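Local atomic coordinates of putative mandelate racemase (Bordetella bronchiseptica, PDB entry 3OZY), a protein that is of unknown function but belongs to the enolase superfamily and probably acts on acid sugars such as the bound m-xylarate with the help of magnesium. Residues A[82-85]-A[86-89]; A[116-119]-A[120-124]; A[262-265]-A[266-269]; A[284-287]-A[288-292]; A[334-337]-A[338-341]. All coordinates share one frame; numbering follows the deposited sequence. Where two conformers were deposited one is given.

Overall arrangement
Along the chain the five contacts come in series. Contacts 1 and 2 lie on the successive helices 81-97 and 102-122 of the N-terminal domain, their centres about 19 Å apart; contacts 3, 4 and 5 belong to the barrel domain, on helices 258-267 and 284-296 and in the loop between strands 328-331 and 352-353. Contact 4 is the meeting point: its Glu286 and Thr285 pack on Trp85 of contact 1, and its Ile290 packs on Phe262 of contact 3. Contact 5 lies about 35 Å from contact 3, centre to centre, on the opposite side of the chain's centre. Contacts 1 and 3 both touch the second subunit, so the N-terminal domain and the barrel both reach the subunit interface.

Contact 1 of 5, residues A[82-85]-A[86-89]; sequences NYLW and HKVF. With MG (magnesium ion), chain D.
The imidazole of His86 has the six-membered ring of Trp85 over one face, with Trp85 CE3 3.6 Å above the centre of the His86 ring plane. The pair is edge-to-face, the indole edge directed at the imidazole face with planes at 59°. At the imidazole edge, in its plane, His86 CD2 lies 3.1 Å from the carbonyl oxygen Asn82 O, one turn back. Trp85 also runs beside Phe89, pointing the same way; their rings are nearly parallel (17°) but slid apart, barely overlapping: Trp85 CZ3 lies 3.6 Å from Phe89 CB, and Trp85 CH2 comes up to Phe89 CD1. Both side chains have CG anti to the backbone N (chi1 -164° for Trp85), which sends them off the helix together. Apart from these three rings, Tyr83 carries the Lys87 aliphatic chain: Lys87 CB lies over one face and Lys87 CD is 3.9 Å from Tyr83 OH, while the ammonium reaches onward to Glu76 and the carbonyl of Gln72. The backbone below is helical, Lys87 N bonding to Tyr83 O at 2.9 Å, whereas the bond from His86 N to Asn82 O is weak. Trp85 NE1 is tied to the carbonyl of Gly282. His86 ND1 binds magnesium at 2.1 Å, and His90 NE2 binds the same ion: an i, i+4 histidine metal site on helix 81-97, backed by an aromatic cluster.

Contact 2 of 5, residues A[116-119]-A[120-124]; sequences DLKG and RAMNQ
Asp116 and Arg120 form an i, i+4 salt bridge in the last turns of helix 102-122, which ends in a Schellman motif at Asn123. The first shell centres on the bond from Arg120 NE to Asp116 OD2, 2.8 Å long and nearly straight at 168°, although Arg120 NE is just as near to Asp116 OD1. OD2 lies in the guanidinium plane, but NE meets its syn side from well outside the carboxylate plane, the two flat groups being turned 78° against each other. The second link, from Arg120 NH2 to Asp116 OD1, is weak, its N-H poorly aimed. Asp116 gets there with CG anti to the backbone N, while the Arg120 chain runs extended from CG to NE.

In the next shell, Asp116 OD1 accepts from the backbone N of Leu361 and OD2 from that of Val49, and Arg120 NH2 donates to the carbonyl of Phe363, so the buried carboxylate is held by several donors besides the arginine. On another side of the helix, Lys118 and Met122 lie alongside each other, with Met122 CE 3.7 Å from Lys118 CG; the lysine then bends so that NZ reaches the carbonyl of Ala79, and Leu129 of helix 126-129 packs on both side chains. At the helix end Asn123 has positive phi (58°), which turns the chain back until Gln124 N donates to Gly119 O at 2.9 Å.

Contact 3 of 5, residues A[262-265]-A[266-269]; sequences FNDY and IRND
Asn268, the residue before the C-prime Asp269 of the Schellman motif that ends helix 258-267, folds its side chain back onto Asp264, in a beta-alpha-beta unit of the barrel. From CB, which lies 3.6 Å from Asp264 O, the chain turns beside its own backbone N (chi1 -70°) and brings CG to the same distance from that oxygen. At the tip Asn268 ND2 donates to Asp264 O at 2.7 Å, with the oxygen close to the amide plane. The donor is tilted 22° from the carbonyl plane, and the weak bond from Asn268 N to the same oxygen adds a second hold. A separate bond runs from Asn268 N to Tyr265 O, approaching from above that carbonyl's plane.

On the neighbouring side of the helix, Arg267, in the conformer given, one of two, passes its aliphatic part across the amide of Asn263, Arg267 CD lying 3.4 Å from Asn263 OD1. A bend at chi3 then carries the guanidinium to a salt bridge with Glu236 of the second subunit, though the reach of this tip is less certain; Arg267 NH1 stays 4.5 Å from Asp264 OD1, too far for a salt bridge. Tyr265 points elsewhere, donating its hydroxyl to the carbonyl of Ile232 and meeting the ring of His238 edge-to-face. The Schellman closure itself has Asp269 at positive phi, with Ala270 N bonded to Tyr265 O and Asp269 N bonded to Ile266 O at 3.0 Å.

Contact 4 of 5, residues A[284-287]-A[288-292]; sequences ITEA and LAISA
Ile284 sets CG2 opposite its backbone N, and Leu288 holds CG away from its carbonyl carbon (chi1 -76°); together these choices run the two side chains side by side along one flank of helix 284-296. Ile284 CG2 consequently meets Leu288 CD1 at 4.0 Å, an apolar i, i+4 touch. Leu288 CG also presses close to the backbone, 3.2 Å from Ile284 O, the oxygen that accepts from Leu288 N.

A second pair, Glu286 and Ile290, comes together on another side of the helix. In Glu286 a chi1 of -169° puts CG beside Ile290 CD1, 4.0 Å away; the bend at chi2 (70°) then takes the carboxylate off to a salt bridge with Arg259, whose side chain also touches Ile290. Here only methylene and methyl meet. Between the two residues, Ile290 N donates to Glu286 O at 3.0 Å. Further on, Ser291 N reaches Ala287 O at 2.8 Å.

Round the helix, Ile284 packs on Ile112 and Trp115 of helix 102-122, Thr285 OG1 is hydrogen-bonded to Asp111 and Trp115 there, and Ile290 rests on Phe262 of helix 258-267. This is a barrel helix of a beta-alpha-beta unit between strands 273-274 and 300-301, joining the (beta/alpha)-barrel of the enolase superfamily to its N-terminal domain.

Contact 5 of 5, residues A[334-337]-A[338-341]; sequences HNDL and MTRL
Overlapping i+3 and i+4 backbone bonds wind residues 335-340: Met338 N bonds to Asn335 O at 2.9 Å, and Asp336 O accepts both from Thr339 N, which sits above the carbonyl plane, and from Arg340 N, the shorter bond at 2.9 Å. Asn335 starts the winding with an Asx turn, its OD1 accepting from Leu337 N, while its ND2 binds Asp331 and the carbonyl of Asn307 and lies 3.5 Å from Met338 CG.

Asp336 and Arg340 run alongside each other, carboxylate and guanidinium planes 58° apart, with a long salt bridge of 3.6 Å from Asp336 OD2 to Arg340 NH1. Asp336 OD1 takes a water that also bonds Thr339 OG1, and a second that reaches Arg340 NH1 weakly. Leu337 and Leu341 turn to Phe369 of helix 367-372. The chemistry implies a loop fixed by backbone bonds and a buried asparagine, with its charged pair loosely joined, partly through water.

Contact 1 of 5, residues A[82-85]-A[86-89]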
loop_
_atom_site.group_PDB
_atom_site.type_symbol
_atom_site.label_atom_id
_atom_site.label_comp_id
_atom_site.label_asym_id
_atom_site.label_seq_id
_atom_site.Cartn_x
_atom_site.Cartn_y
_atom_site.Cartn_z
ATOM N N ASN A 82 -15.299 7.675 -14.046
ATOM C CA ASN A 82 -13.917 7.667 -14.520
ATOM C C ASN A 82 -13.113 8.871 -14.032
ATOM O O ASN A 82 -11.994 8.721 -13.514
ATOM C CB ASN A 82 -13.888 7.557 -16.042
ATOM C CG ASN A 82 -14.352 6.200 -16.518
ATOM O OD1 ASN A 82 -13.821 5.175 -16.091
ATOM N ND2 ASN A 82 -15.344 6.178 -17.395
ATOM N N TYR A 83 -13.686 10.064 -14.176
ATOM C CA TYR A 83 -13.049 11.262 -13.650
ATOM C C TYR A 83 -12.787 11.128 -12.150
ATOM O O TYR A 83 -11.692 11.420 -11.672
ATOM C CB TYR A 83 -13.922 12.490 -13.930
ATOM C CG TYR A 83 -13.465 13.729 -13.196
ATOM C CD1 TYR A 83 -12.291 14.375 -13.559
ATOM C CD2 TYR A 83 -14.205 14.257 -12.144
ATOM C CE1 TYR A 83 -11.856 15.502 -12.890
ATOM C CE2 TYR A 83 -13.778 15.398 -11.471
ATOM C CZ TYR A 83 -12.604 16.009 -11.849
ATOM O OH TYR A 83 -12.163 17.137 -11.190
ATOM N N LEU A 84 -13.795 10.681 -11.408
ATOM C CA LEU A 84 -13.685 10.641 -9.951
ATOM C C LEU A 84 -12.644 9.638 -9.452
ATOM O O LEU A 84 -11.981 9.884 -8.434
ATOM C CB LEU A 84 -15.050 10.378 -9.312
ATOM C CG LEU A 84 -16.039 11.532 -9.503
ATOM C CD1 LEU A 84 -17.428 11.119 -9.041
ATOM C CD2 LEU A 84 -15.578 12.788 -8.767
ATOM N N TRP A 85 -12.469 8.530 -10.175
ATOM C CA TRP A 85 -11.445 7.554 -9.801
ATOM C C TRP A 85 -10.084 8.233 -9.791
ATOM O O TRP A 85 -9.312 8.127 -8.836
ATOM C CB TRP A 85 -11.428 6.371 -10.778
ATOM C CG TRP A 85 -10.671 5.193 -10.225
ATOM C CD1 TRP A 85 -11.202 4.121 -9.561
ATOM C CD2 TRP A 85 -9.247 4.992 -10.241
ATOM N NE1 TRP A 85 -10.202 3.263 -9.178
ATOM C CE2 TRP A 85 -8.994 3.770 -9.583
ATOM C CE3 TRP A 85 -8.166 5.713 -10.765
ATOM C CZ2 TRP A 85 -7.708 3.257 -9.423
ATOM C CZ3 TRP A 85 -6.878 5.198 -10.604
ATOM C CH2 TRP A 85 -6.666 3.981 -9.937
ATOM N N HIS A 86 -9.797 8.941 -10.874
ATOM C CA HIS A 86 -8.500 9.580 -11.031
ATOM C C HIS A 86 -8.323 10.798 -10.141
ATOM O O HIS A 86 -7.236 11.019 -9.596
ATOM C CB HIS A 86 -8.240 9.841 -12.514
ATOM C CG HIS A 86 -8.109 8.571 -13.287
ATOM N ND1 HIS A 86 -6.897 7.951 -13.486
ATOM C CD2 HIS A 86 -9.042 7.742 -13.812
ATOM C CE1 HIS A 86 -7.079 6.826 -14.148
ATOM N NE2 HIS A 86 -8.374 6.669 -14.353
ATOM N N LYS A 87 -9.398 11.549 -9.929
ATOM C CA LYS A 87 -9.347 12.665 -9.003
ATOM C C LYS A 87 -8.915 12.164 -7.622
ATOM O O LYS A 87 -8.065 12.767 -6.958
ATOM C CB LYS A 87 -10.716 13.345 -8.914
ATOM C CG LYS A 87 -10.707 14.561 -8.015
ATOM C CD LYS A 87 -12.081 15.181 -7.842
ATOM C CE LYS A 87 -11.941 16.474 -7.042
ATOM N NZ LYS A 87 -13.246 17.014 -6.574
ATOM N N VAL A 88 -9.495 11.049 -7.191
ATOM C CA VAL A 88 -9.202 10.501 -5.868
ATOM C C VAL A 88 -7.803 9.882 -5.789
ATOM O O VAL A 88 -7.055 10.125 -4.837
ATOM C CB VAL A 88 -10.280 9.478 -5.469
ATOM C CG1 VAL A 88 -9.851 8.657 -4.253
ATOM C CG2 VAL A 88 -11.604 10.188 -5.202
ATOM N N PHE A 89 -7.441 9.096 -6.799
ATOM C CA PHE A 89 -6.144 8.416 -6.790
ATOM C C PHE A 89 -4.970 9.393 -6.795
ATOM O O PHE A 89 -4.058 9.297 -5.973
ATOM C CB PHE A 89 -6.048 7.448 -7.979
ATOM C CG PHE A 89 -4.742 6.691 -8.060
ATOM C CD1 PHE A 89 -4.568 5.496 -7.369
ATOM C CD2 PHE A 89 -3.714 7.148 -8.872
ATOM C CE1 PHE A 89 -3.372 4.792 -7.453
ATOM C CE2 PHE A 89 -2.513 6.453 -8.959
ATOM C CZ PHE A 89 -2.345 5.267 -8.254
HETATM MG MG MG D . -4.870 8.580 -13.701
HETATM O O HOH W 1 -5.147 10.540 -15.142
#

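Contact 2 of 5, residues A[116-119]-A[120-124]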
loop_
_atom_site.group_PDB
_atom_site.type_symbol
_atom_site.label_atom_id
_atom_site.label_comp_id
_atom_site.label_asym_id
_atom_site.label_seq_id
_atom_site.Cartn_x
_atom_site.Cartn_y
_atom_site.Cartn_z
ATOM N N ASP A 116 -23.110 1.258 -8.469
ATOM C CA ASP A 116 -24.436 0.893 -7.991
ATOM C C ASP A 116 -25.381 2.073 -8.199
ATOM O O ASP A 116 -26.492 1.915 -8.701
ATOM C CB ASP A 116 -24.365 0.475 -6.515
ATOM C CG ASP A 116 -25.708 0.049 -5.958
ATOM O OD1 ASP A 116 -26.384 -0.799 -6.577
ATOM O OD2 ASP A 116 -26.084 0.557 -4.884
ATOM N N LEU A 117 -24.915 3.262 -7.837
ATOM C CA LEU A 117 -25.690 4.487 -7.982
ATOM C C LEU A 117 -26.053 4.706 -9.448
ATOM O O LEU A 117 -27.208 4.974 -9.784
ATOM C CB LEU A 117 -24.890 5.662 -7.419
ATOM C CG LEU A 117 -25.615 6.979 -7.112
ATOM C CD1 LEU A 117 -24.764 7.821 -6.176
ATOM C CD2 LEU A 117 -25.950 7.766 -8.376
ATOM N N LYS A 118 -25.062 4.560 -10.328
ATOM C CA LYS A 118 -25.295 4.722 -11.759
ATOM C C LYS A 118 -26.357 3.742 -12.282
ATOM O O LYS A 118 -27.286 4.137 -13.003
ATOM C CB LYS A 118 -23.975 4.566 -12.533
ATOM C CG LYS A 118 -24.110 4.702 -14.045
ATOM C CD LYS A 118 -22.731 4.652 -14.723
ATOM C CE LYS A 118 -21.943 5.955 -14.550
ATOM N NZ LYS A 118 -22.336 6.991 -15.564
ATOM N N GLY A 119 -26.226 2.465 -11.927
ATOM C CA GLY A 119 -27.216 1.481 -12.324
ATOM C C GLY A 119 -28.599 1.808 -11.778
ATOM O O GLY A 119 -29.593 1.655 -12.481
ATOM N N ARG A 120 -28.673 2.249 -10.527
ATOM C CA ARG A 120 -29.977 2.616 -9.965
ATOM C C ARG A 120 -30.579 3.817 -10.698
ATOM O O ARG A 120 -31.774 3.824 -11.019
ATOM C CB ARG A 120 -29.886 2.846 -8.456
ATOM C CG ARG A 120 -29.608 1.548 -7.724
ATOM C CD ARG A 120 -29.453 1.674 -6.219
ATOM N NE ARG A 120 -28.765 0.484 -5.719
ATOM C CZ ARG A 120 -29.355 -0.685 -5.481
ATOM N NH1 ARG A 120 -30.662 -0.818 -5.671
ATOM N NH2 ARG A 120 -28.638 -1.722 -5.048
ATOM N N ALA A 121 -29.749 4.813 -10.992
ATOM C CA ALA A 121 -30.202 5.995 -11.724
ATOM C C ALA A 121 -30.726 5.625 -13.107
ATOM O O ALA A 121 -31.695 6.216 -13.593
ATOM C CB ALA A 121 -29.078 7.015 -11.837
ATOM N N MET A 122 -30.090 4.642 -13.737
ATOM C CA MET A 122 -30.481 4.206 -15.076
ATOM C C MET A 122 -31.534 3.102 -15.058
ATOM O O MET A 122 -32.062 2.725 -16.108
ATOM C CB MET A 122 -29.259 3.697 -15.850
ATOM C CG MET A 122 -28.186 4.730 -16.096
ATOM S SD MET A 122 -26.855 4.009 -17.073
ATOM C CE MET A 122 -25.794 5.432 -17.292
ATOM N N ASN A 123 -31.828 2.571 -13.873
ATOM C CA ASN A 123 -32.714 1.411 -13.738
ATOM C C ASN A 123 -32.221 0.191 -14.518
ATOM O O ASN A 123 -33.001 -0.496 -15.186
ATOM C CB ASN A 123 -34.165 1.747 -14.120
ATOM C CG ASN A 123 -35.163 0.781 -13.500
ATOM O OD1 ASN A 123 -34.930 0.250 -12.415
ATOM N ND2 ASN A 123 -36.275 0.550 -14.188
ATOM N N GLN A 124 -30.920 -0.078 -14.420
ATOM C CA GLN A 124 -30.302 -1.210 -15.103
ATOM C C GLN A 124 -29.319 -1.929 -14.184
ATOM O O GLN A 124 -28.600 -1.278 -13.427
ATOM C CB GLN A 124 -29.533 -0.729 -16.338
ATOM C CG GLN A 124 -30.393 -0.144 -17.444
ATOM C CD GLN A 124 -31.193 -1.201 -18.161
ATOM O OE1 GLN A 124 -30.836 -2.375 -18.159
ATOM N NE2 GLN A 124 -32.297 -0.789 -18.778
#

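Contact 3 of 5, residues A[262-265]-A[266-269]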
loop_
_atom_site.group_PDB
_atom_site.type_symbol
_atom_site.label_atom_id
_atom_site.label_comp_id
_atom_site.label_asym_id
_atom_site.label_seq_id
_atom_site.Cartn_x
_atom_site.Cartn_y
_atom_site.Cartn_z
ATOM N N PHE A 262 -0.445 -6.035 -11.622
ATOM C CA PHE A 262 -0.641 -7.146 -12.545
ATOM C C PHE A 262 0.209 -7.005 -13.806
ATOM O O PHE A 262 0.690 -7.998 -14.345
ATOM C CB PHE A 262 -2.133 -7.358 -12.818
ATOM C CG PHE A 262 -2.889 -7.715 -11.575
ATOM C CD1 PHE A 262 -2.907 -9.019 -11.106
ATOM C CD2 PHE A 262 -3.487 -6.728 -10.814
ATOM C CE1 PHE A 262 -3.574 -9.343 -9.922
ATOM C CE2 PHE A 262 -4.137 -7.033 -9.626
ATOM C CZ PHE A 262 -4.183 -8.348 -9.173
ATOM N N ASN A 263 0.423 -5.770 -14.248
ATOM C CA ASN A 263 1.307 -5.523 -15.380
ATOM C C ASN A 263 2.719 -6.001 -15.059
ATOM O O ASN A 263 3.380 -6.623 -15.891
ATOM C CB ASN A 263 1.301 -4.039 -15.742
ATOM C CG ASN A 263 2.278 -3.710 -16.854
ATOM O OD1 ASN A 263 3.276 -3.011 -16.632
ATOM N ND2 ASN A 263 2.002 -4.211 -18.045
ATOM N N ASP A 264 3.173 -5.748 -13.838
ATOM C CA ASP A 264 4.497 -6.222 -13.448
ATOM C C ASP A 264 4.580 -7.749 -13.468
ATOM O O ASP A 264 5.585 -8.306 -13.887
ATOM C CB ASP A 264 4.898 -5.685 -12.076
ATOM C CG ASP A 264 5.353 -4.248 -12.125
ATOM O OD1 ASP A 264 5.726 -3.771 -13.216
ATOM O OD2 ASP A 264 5.344 -3.601 -11.067
ATOM N N TYR A 265 3.535 -8.431 -12.998
ATOM C CA TYR A 265 3.530 -9.887 -13.083
ATOM C C TYR A 265 3.529 -10.362 -14.529
ATOM O O TYR A 265 4.278 -11.268 -14.885
ATOM C CB TYR A 265 2.344 -10.480 -12.305
ATOM C CG TYR A 265 2.640 -10.784 -10.855
ATOM C CD1 TYR A 265 2.703 -9.771 -9.904
ATOM C CD2 TYR A 265 2.840 -12.090 -10.439
ATOM C CE1 TYR A 265 2.979 -10.057 -8.581
ATOM C CE2 TYR A 265 3.114 -12.387 -9.119
ATOM C CZ TYR A 265 3.176 -11.370 -8.193
ATOM O OH TYR A 265 3.448 -11.690 -6.877
ATOM N N ILE A 266 2.695 -9.753 -15.361
ATOM C CA ILE A 266 2.608 -10.164 -16.761
ATOM C C ILE A 266 3.933 -9.951 -17.495
ATOM O O ILE A 266 4.386 -10.825 -18.241
ATOM C CB ILE A 266 1.457 -9.448 -17.484
ATOM C CG1 ILE A 266 0.107 -9.894 -16.910
ATOM C CG2 ILE A 266 1.518 -9.696 -19.002
ATOM C CD1 ILE A 266 -1.046 -9.081 -17.412
ATOM N N ARG A 267 4.570 -8.809 -17.264
ATOM C CA ARG A 267 5.833 -8.484 -17.936
ATOM C C ARG A 267 6.970 -9.406 -17.513
ATOM O O ARG A 267 8.002 -9.502 -18.189
ATOM C CB ARG A 267 6.231 -7.026 -17.677
ATOM C CG ARG A 267 5.351 -6.017 -18.378
ATOM C CD ARG A 267 5.863 -4.599 -18.171
ATOM N NE ARG A 267 7.152 -4.377 -18.825
ATOM C CZ ARG A 267 8.292 -4.149 -18.182
ATOM N NH1 ARG A 267 8.315 -4.106 -16.857
ATOM N NH2 ARG A 267 9.413 -3.960 -18.869
ATOM N N ASN A 268 6.789 -10.071 -16.381
ATOM C CA ASN A 268 7.764 -11.033 -15.916
ATOM C C ASN A 268 7.331 -12.486 -16.097
ATOM O O ASN A 268 7.922 -13.385 -15.502
ATOM C CB ASN A 268 8.118 -10.740 -14.463
ATOM C CG ASN A 268 8.929 -9.470 -14.328
ATOM O OD1 ASN A 268 10.123 -9.460 -14.633
ATOM N ND2 ASN A 268 8.283 -8.380 -13.911
ATOM N N ASP A 269 6.305 -12.702 -16.918
ATOM C CA ASP A 269 5.829 -14.056 -17.226
ATOM C C ASP A 269 5.522 -14.842 -15.950
ATOM O O ASP A 269 5.789 -16.042 -15.852
ATOM C CB ASP A 269 6.851 -14.796 -18.106
ATOM C CG ASP A 269 7.032 -14.137 -19.472
ATOM O OD1 ASP A 269 6.032 -13.678 -20.058
ATOM O OD2 ASP A 269 8.178 -14.084 -19.964
#

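Contact 4 of 5, residues A[284-287]-A[288-292]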
loop_
_atom_site.group_PDB
_atom_site.type_symbol
_atom_site.label_atom_id
_atom_site.label_comp_id
_atom_site.label_asym_id
_atom_site.label_seq_id
_atom_site.Cartn_x
_atom_site.Cartn_y
_atom_site.Cartn_z
ATOM N N ILE A 284 -14.799 -1.538 -9.429
ATOM C CA ILE A 284 -15.274 -2.058 -10.702
ATOM C C ILE A 284 -14.501 -1.400 -11.858
ATOM O O ILE A 284 -14.087 -2.070 -12.797
ATOM C CB ILE A 284 -16.792 -1.835 -10.828
ATOM C CG1 ILE A 284 -17.525 -2.872 -9.965
ATOM C CG2 ILE A 284 -17.230 -1.899 -12.281
ATOM C CD1 ILE A 284 -19.039 -2.639 -9.840
ATOM N N THR A 285 -14.277 -0.095 -11.769
ATOM C CA THR A 285 -13.543 0.620 -12.813
ATOM C C THR A 285 -12.174 -0.016 -13.075
ATOM O O THR A 285 -11.781 -0.250 -14.223
ATOM C CB THR A 285 -13.380 2.093 -12.425
ATOM O OG1 THR A 285 -14.678 2.649 -12.174
ATOM C CG2 THR A 285 -12.683 2.886 -13.530
ATOM N N GLU A 286 -11.464 -0.328 -12.000
ATOM C CA GLU A 286 -10.121 -0.874 -12.129
ATOM C C GLU A 286 -10.133 -2.363 -12.513
ATOM O O GLU A 286 -9.330 -2.806 -13.342
ATOM C CB GLU A 286 -9.332 -0.632 -10.841
ATOM C CG GLU A 286 -7.833 -0.915 -10.957
ATOM C CD GLU A 286 -7.087 0.087 -11.829
ATOM O OE1 GLU A 286 -7.703 1.038 -12.362
ATOM O OE2 GLU A 286 -5.864 -0.094 -11.996
ATOM N N ALA A 287 -11.045 -3.139 -11.935
ATOM C CA ALA A 287 -11.147 -4.551 -12.297
ATOM C C ALA A 287 -11.475 -4.737 -13.778
ATOM O O ALA A 287 -10.986 -5.677 -14.407
ATOM C CB ALA A 287 -12.185 -5.261 -11.428
ATOM N N LEU A 288 -12.300 -3.853 -14.337
ATOM C CA LEU A 288 -12.604 -3.906 -15.764
ATOM C C LEU A 288 -11.329 -3.823 -16.592
ATOM O O LEU A 288 -11.151 -4.570 -17.566
ATOM C CB LEU A 288 -13.534 -2.764 -16.171
ATOM C CG LEU A 288 -14.996 -2.925 -15.770
ATOM C CD1 LEU A 288 -15.719 -1.611 -16.023
ATOM C CD2 LEU A 288 -15.644 -4.063 -16.549
ATOM N N ALA A 289 -10.446 -2.908 -16.212
ATOM C CA ALA A 289 -9.206 -2.702 -16.949
ATOM C C ALA A 289 -8.290 -3.911 -16.777
ATOM O O ALA A 289 -7.627 -4.341 -17.724
ATOM C CB ALA A 289 -8.522 -1.446 -16.459
ATOM N N ILE A 290 -8.251 -4.464 -15.569
ATOM C CA ILE A 290 -7.398 -5.616 -15.292
ATOM C C ILE A 290 -7.882 -6.843 -16.059
ATOM O O ILE A 290 -7.076 -7.585 -16.626
ATOM C CB ILE A 290 -7.288 -5.876 -13.775
ATOM C CG1 ILE A 290 -6.576 -4.704 -13.105
ATOM C CG2 ILE A 290 -6.522 -7.167 -13.511
ATOM C CD1 ILE A 290 -6.714 -4.690 -11.596
ATOM N N SER A 291 -9.196 -7.049 -16.106
ATOM C CA SER A 291 -9.759 -8.173 -16.846
ATOM C C SER A 291 -9.395 -8.085 -18.328
ATOM O O SER A 291 -9.021 -9.076 -18.962
ATOM C CB SER A 291 -11.278 -8.201 -16.658
ATOM O OG SER A 291 -11.873 -9.199 -17.466
ATOM N N ALA A 292 -9.517 -6.882 -18.879
ATOM C CA ALA A 292 -9.160 -6.650 -20.276
ATOM C C ALA A 292 -7.686 -6.921 -20.531
ATOM O O ALA A 292 -7.327 -7.560 -21.534
ATOM C CB ALA A 292 -9.507 -5.228 -20.679
#

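Contact 5 of 5, residues A[334-337]-A[338-341]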
loop_
_atom_site.group_PDB
_atom_site.type_symbol
_atom_site.label_atom_id
_atom_site.label_comp_id
_atom_site.label_asym_id
_atom_site.label_seq_id
_atom_site.Cartn_x
_atom_site.Cartn_y
_atom_site.Cartn_z
ATOM N N HIS A 334 -19.025 -19.799 7.601
ATOM C CA HIS A 334 -20.048 -19.108 8.374
ATOM C C HIS A 334 -19.903 -17.594 8.255
ATOM O O HIS A 334 -18.913 -17.030 8.703
ATOM C CB HIS A 334 -19.972 -19.504 9.845
ATOM C CG HIS A 334 -21.057 -18.890 10.662
ATOM N ND1 HIS A 334 -22.174 -19.593 11.062
ATOM C CD2 HIS A 334 -21.229 -17.622 11.100
ATOM C CE1 HIS A 334 -22.975 -18.786 11.737
ATOM N NE2 HIS A 334 -22.423 -17.586 11.777
ATOM N N ASN A 335 -20.903 -16.940 7.680
ATOM C CA ASN A 335 -20.788 -15.514 7.398
ATOM C C ASN A 335 -22.152 -14.870 7.212
ATOM O O ASN A 335 -22.758 -14.976 6.149
ATOM C CB ASN A 335 -19.927 -15.313 6.142
ATOM C CG ASN A 335 -19.611 -13.865 5.879
ATOM O OD1 ASN A 335 -20.132 -12.966 6.540
ATOM N ND2 ASN A 335 -18.743 -13.622 4.897
ATOM N N ASP A 336 -22.632 -14.196 8.255
ATOM C CA ASP A 336 -23.925 -13.524 8.176
ATOM C C ASP A 336 -23.965 -12.456 7.086
ATOM O O ASP A 336 -25.037 -12.113 6.590
ATOM C CB ASP A 336 -24.303 -12.887 9.514
ATOM C CG ASP A 336 -24.584 -13.905 10.597
ATOM O OD1 ASP A 336 -24.891 -15.078 10.272
ATOM O OD2 ASP A 336 -24.499 -13.502 11.779
ATOM N N LEU A 337 -22.804 -11.924 6.711
ATOM C CA LEU A 337 -22.761 -10.928 5.645
ATOM C C LEU A 337 -23.024 -11.530 4.264
ATOM O O LEU A 337 -23.255 -10.795 3.295
ATOM C CB LEU A 337 -21.438 -10.163 5.669
ATOM C CG LEU A 337 -21.118 -9.482 6.999
ATOM C CD1 LEU A 337 -19.706 -8.919 6.945
ATOM C CD2 LEU A 337 -22.141 -8.400 7.359
ATOM N N MET A 338 -23.009 -12.862 4.183
ATOM C CA MET A 338 -23.346 -13.575 2.949
ATOM C C MET A 338 -24.812 -13.992 2.888
ATOM O O MET A 338 -25.302 -14.400 1.832
ATOM C CB MET A 338 -22.489 -14.831 2.798
ATOM C CG MET A 338 -21.056 -14.553 2.378
ATOM S SD MET A 338 -20.915 -13.873 0.712
ATOM C CE MET A 338 -21.434 -15.293 -0.255
ATOM N N THR A 339 -25.510 -13.925 4.013
ATOM C CA THR A 339 -26.867 -14.472 4.072
ATOM C C THR A 339 -27.930 -13.460 4.475
ATOM O O THR A 339 -29.057 -13.520 3.988
ATOM C CB THR A 339 -26.959 -15.657 5.062
ATOM O OG1 THR A 339 -26.542 -15.224 6.361
ATOM C CG2 THR A 339 -26.082 -16.821 4.610
ATOM N N ARG A 340 -27.582 -12.534 5.361
ATOM C CA ARG A 340 -28.596 -11.688 5.997
ATOM C C ARG A 340 -28.507 -10.196 5.683
ATOM O O ARG A 340 -29.388 -9.418 6.060
ATOM C CB ARG A 340 -28.574 -11.908 7.513
ATOM C CG ARG A 340 -29.080 -13.284 7.926
ATOM C CD ARG A 340 -28.734 -13.611 9.375
ATOM N NE ARG A 340 -29.304 -12.644 10.308
ATOM C CZ ARG A 340 -28.959 -12.547 11.588
ATOM N NH1 ARG A 340 -28.044 -13.363 12.093
ATOM N NH2 ARG A 340 -29.526 -11.631 12.362
ATOM N N LEU A 341 -27.450 -9.785 4.992
ATOM C CA LEU A 341 -27.285 -8.376 4.662
ATOM C C LEU A 341 -28.205 -7.940 3.530
ATOM O O LEU A 341 -28.735 -6.824 3.547
ATOM C CB LEU A 341 -25.830 -8.086 4.283
ATOM C CG LEU A 341 -25.529 -6.648 3.865
ATOM C CD1 LEU A 341 -25.836 -5.673 4.992
ATOM C CD2 LEU A 341 -24.078 -6.521 3.424
HETATM O O HOH W 2 -25.187 -16.803 8.233
HETATM O O HOH W 3 -26.579 -16.246 12.277
HETATM O O HOH W 4 -26.315 -11.069 2.687
#